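Local coordinates for L-lysine 6-oxidase (PDB 3WEU), which oxidises the epsilon-amino group of L-lysine with a cysteine tryptophylquinone cofactor, and the hydrogen peroxide it releases kills bacteria, at the interface of chains A and B. Numbering follows the deposited sequence. Chains: chain A/B, L-lysine 6-oxidase.

Contacts 1 and 2 belong to the same two-fold interface, with their C-alpha centres about 50 Å apart. Strand 557-567 serves both. Its first residue in chain A, A:Gln557, packs in contact 1, while B:Ala562 to B:Lys564 of the same strand in chain B take part in contact 2. Symmetry repeats each contact with the chains exchanged. Strands 530-543 and 557-567 of each chain reach toward the partner as a long arm. Contact 1 seats the far part of that arm on a helix, and contact 2 joins the arm's strand to the last modelled residues of the partner. The enzyme is a homotetramer, so this pairing is plausibly part of that assembly.

Contact 1: the interface of chains A and B. Residues chain A 543, 545, 557; chain B 596-597, 600.
B:Leu600 lays one methyl, CD1, over a face of the phenol ring of A:Tyr543. The methyl stands 3.9 Å above the ring plane and is offset toward the rim on the side of CD2 and CE2. The two side chains slide past each other in opposite directions. The tyrosine therefore presents a ring face to the leucine, near its CD2-CE2 side.

The same CD1 meets A:Gln557 and A:Trp545. CD1 of B:Leu600 lies 4.1 Å from CG in the aliphatic stem of A:Gln557. The indole of A:Trp545 approaches B:Leu600 tip to tip, with CH2, at the far rim of its six-membered ring, 4.2 Å from CD1. One methyl is thus shared by three side chains of chain A. In B:Leu600 CG is anti to the carbonyl carbon (chi1 -68°), and the extended chi2 of 180° carries CD1 outward from the helix to them.

B:Thr596 adds a second methyl. Its CG2 meets CH2 of A:Trp545 tip to tip at 4.1 Å. CG2 of B:Thr596 also lies 3.9 Å from both CG and the amide nitrogen NE2 of A:Gln557; the two side chains cross obliquely. The bend of A:Gln557 at chi2 (-80°) turns the amide along this methyl, so stem and amide both pack on it. Within chain A, CG of A:Gln557 also sits at the indole edge, in the ring plane. B:Glu597 lies at the margin.

The contact is one of packing; nitrogen and oxygen atoms of the two chains stay too far apart to bond. It buries 232 Å² in all, and B:Leu600 contributes the largest share. On the chain B side the residues come from helix 596-602. On the chain A side A:Tyr543 ends strand 530-543, A:Trp545 follows in the loop, and A:Gln557 begins strand 557-567, at the outer part of the arm that chain A extends along chain B.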
# COMPACT_ATOMS: atom_id res chain seq x y z
N TYR A 543 -32.76 -22.61 4.83
CA TYR A 543 -33.59 -21.98 5.87
C TYR A 543 -34.91 -22.71 5.95
O TYR A 543 -35.54 -22.98 4.90
CB TYR A 543 -33.90 -20.53 5.53
CG TYR A 543 -32.76 -19.57 5.64
CD1 TYR A 543 -32.55 -18.89 6.83
CD2 TYR A 543 -31.95 -19.27 4.57
CE1 TYR A 543 -31.53 -17.96 6.94
CE2 TYR A 543 -30.95 -18.34 4.67
CZ TYR A 543 -30.75 -17.72 5.86
OH TYR A 543 -29.76 -16.79 6.00
N TRP A 545 -38.54 -22.49 8.57
CA TRP A 545 -39.22 -21.74 9.65
C TRP A 545 -40.14 -22.65 10.40
O TRP A 545 -40.80 -23.47 9.79
CB TRP A 545 -39.96 -20.55 9.04
CG TRP A 545 -39.00 -19.55 8.62
CD1 TRP A 545 -38.45 -18.59 9.42
CD2 TRP A 545 -38.39 -19.42 7.39
NE1 TRP A 545 -37.51 -17.87 8.74
CE2 TRP A 545 -37.46 -18.37 7.48
CE3 TRP A 545 -38.54 -20.11 6.17
CZ2 TRP A 545 -36.70 -17.97 6.42
CZ3 TRP A 545 -37.76 -19.74 5.12
CH2 TRP A 545 -36.89 -18.64 5.24
N GLN A 557 -36.14 -22.20 2.04
CA GLN A 557 -35.42 -21.49 1.03
C GLN A 557 -33.99 -22.04 1.12
O GLN A 557 -33.51 -22.36 2.20
CB GLN A 557 -35.33 -20.00 1.40
CG GLN A 557 -36.66 -19.27 1.48
CD GLN A 557 -37.17 -18.89 0.12
OE1 GLN A 557 -36.42 -18.83 -0.83
NE2 GLN A 557 -38.44 -18.61 0.04
N THR B 596 -39.26 -12.93 0.46
CA THR B 596 -38.32 -13.57 1.38
C THR B 596 -36.96 -13.70 0.79
O THR B 596 -35.98 -13.34 1.41
CB THR B 596 -38.87 -14.94 1.78
OG1 THR B 596 -40.01 -14.73 2.59
CG2 THR B 596 -37.88 -15.73 2.60
N GLU B 597 -36.88 -14.18 -0.45
CA GLU B 597 -35.57 -14.38 -1.05
C GLU B 597 -34.76 -13.09 -1.11
O GLU B 597 -33.59 -13.10 -0.78
CB GLU B 597 -35.70 -14.95 -2.47
CG GLU B 597 -34.37 -15.12 -3.16
CD GLU B 597 -34.49 -15.90 -4.48
OE1 GLU B 597 -35.62 -16.28 -4.87
OE2 GLU B 597 -33.47 -16.14 -5.11
N LEU B 600 -33.57 -12.21 2.47
CA LEU B 600 -32.44 -13.05 2.92
C LEU B 600 -31.15 -12.62 2.27
O LEU B 600 -30.13 -12.51 2.92
CB LEU B 600 -32.74 -14.48 2.56
CG LEU B 600 -33.92 -15.00 3.41
CD1 LEU B 600 -34.16 -16.45 2.98
CD2 LEU B 600 -33.70 -14.87 4.88

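Contact 2: the interface of chains A and B. Residues chain A 684-686; chain B 562-564.
A chi1 of -165° sets CG of B:Lys564 anti to its backbone N, and a chi2 of -98° bends the side chain of A:Glu686. The two side chains then lie across each other, stem on stem. CG of A:Glu686 rests 3.6 Å from CB of B:Lys564. Further out, OE2 of the A:Glu686 carboxylate lies 4.0 Å from CE of B:Lys564. The side-chain nitrogen NZ of B:Lys564 is 4.1 Å from OE2 of A:Glu686, so the ionisable groups are near but not in contact. The opposite charges may still attract each other at this range.

The backbones run antiparallel here. A:Glu686 forms a beta bridge with B:Ala562 of strand 557-567. N of A:Glu686 donates to the carbonyl O of B:Ala562 at 3.0 Å, but the angle of 125° at H makes this a weak hydrogen bond. The carbonyl O of B:Ala562 also touches CD of A:Lys685, at 3.5 Å. Beside the bridge, A:Lys685 and B:Thr563 meet through their backbones, their CA atoms 4.0 Å apart.

The chain A residues belong to a loop near the modelled C-terminus. The segment lies against the partner's strand, and this bridge is a slight, weakly bonded addition to it. The patch hides 227 Å², most of it on A:Glu686 and B:Lys564. At its other end, CB of A:Asn684 packs 3.5 Å from the carbonyl O of B:Lys564.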
# COMPACT_ATOMS: atom_id res chain seq x y z
N ASN A 684 1.19 6.26 16.57
CA ASN A 684 1.27 7.60 17.13
C ASN A 684 2.32 7.67 18.16
O ASN A 684 3.48 7.49 17.77
CB ASN A 684 -0.13 8.10 17.48
CG ASN A 684 -0.94 8.26 16.21
OD1 ASN A 684 -0.36 8.56 15.18
ND2 ASN A 684 -2.21 7.99 16.25
N LYS A 685 1.98 7.99 19.42
CA LYS A 685 2.85 7.70 20.59
C LYS A 685 4.04 8.61 20.64
O LYS A 685 4.70 8.81 19.64
CB LYS A 685 3.36 6.27 20.66
CG LYS A 685 4.23 5.95 21.90
CD LYS A 685 3.46 5.98 23.23
CE LYS A 685 4.19 5.18 24.31
NZ LYS A 685 3.69 3.79 24.40
N GLU A 686 4.33 9.09 21.83
CA GLU A 686 5.13 10.28 21.97
C GLU A 686 5.81 10.30 23.30
O GLU A 686 5.21 9.83 24.26
CB GLU A 686 4.17 11.45 21.86
CG GLU A 686 4.10 12.00 20.45
CD GLU A 686 4.99 13.20 20.30
OE1 GLU A 686 4.98 14.03 21.25
OE2 GLU A 686 5.68 13.30 19.25
N ALA B 562 1.84 9.51 26.47
CA ALA B 562 1.10 10.39 25.57
C ALA B 562 1.09 9.85 24.17
O ALA B 562 2.01 9.10 23.73
CB ALA B 562 1.66 11.79 25.57
N THR B 563 0.04 10.24 23.47
CA THR B 563 -0.12 9.97 22.05
C THR B 563 -0.42 11.36 21.40
O THR B 563 -0.97 12.28 22.06
CB THR B 563 -1.27 8.98 21.75
OG1 THR B 563 -2.49 9.52 22.23
CG2 THR B 563 -1.11 7.54 22.37
N LYS B 564 0.06 11.52 20.19
CA LYS B 564 -0.14 12.72 19.41
C LYS B 564 -0.58 12.22 18.06
O LYS B 564 0.18 11.58 17.36
CB LYS B 564 1.11 13.56 19.33
CG LYS B 564 0.83 14.98 18.82
CD LYS B 564 2.04 15.92 18.85
CE LYS B 564 2.89 15.67 17.64
NZ LYS B 564 4.04 16.61 17.50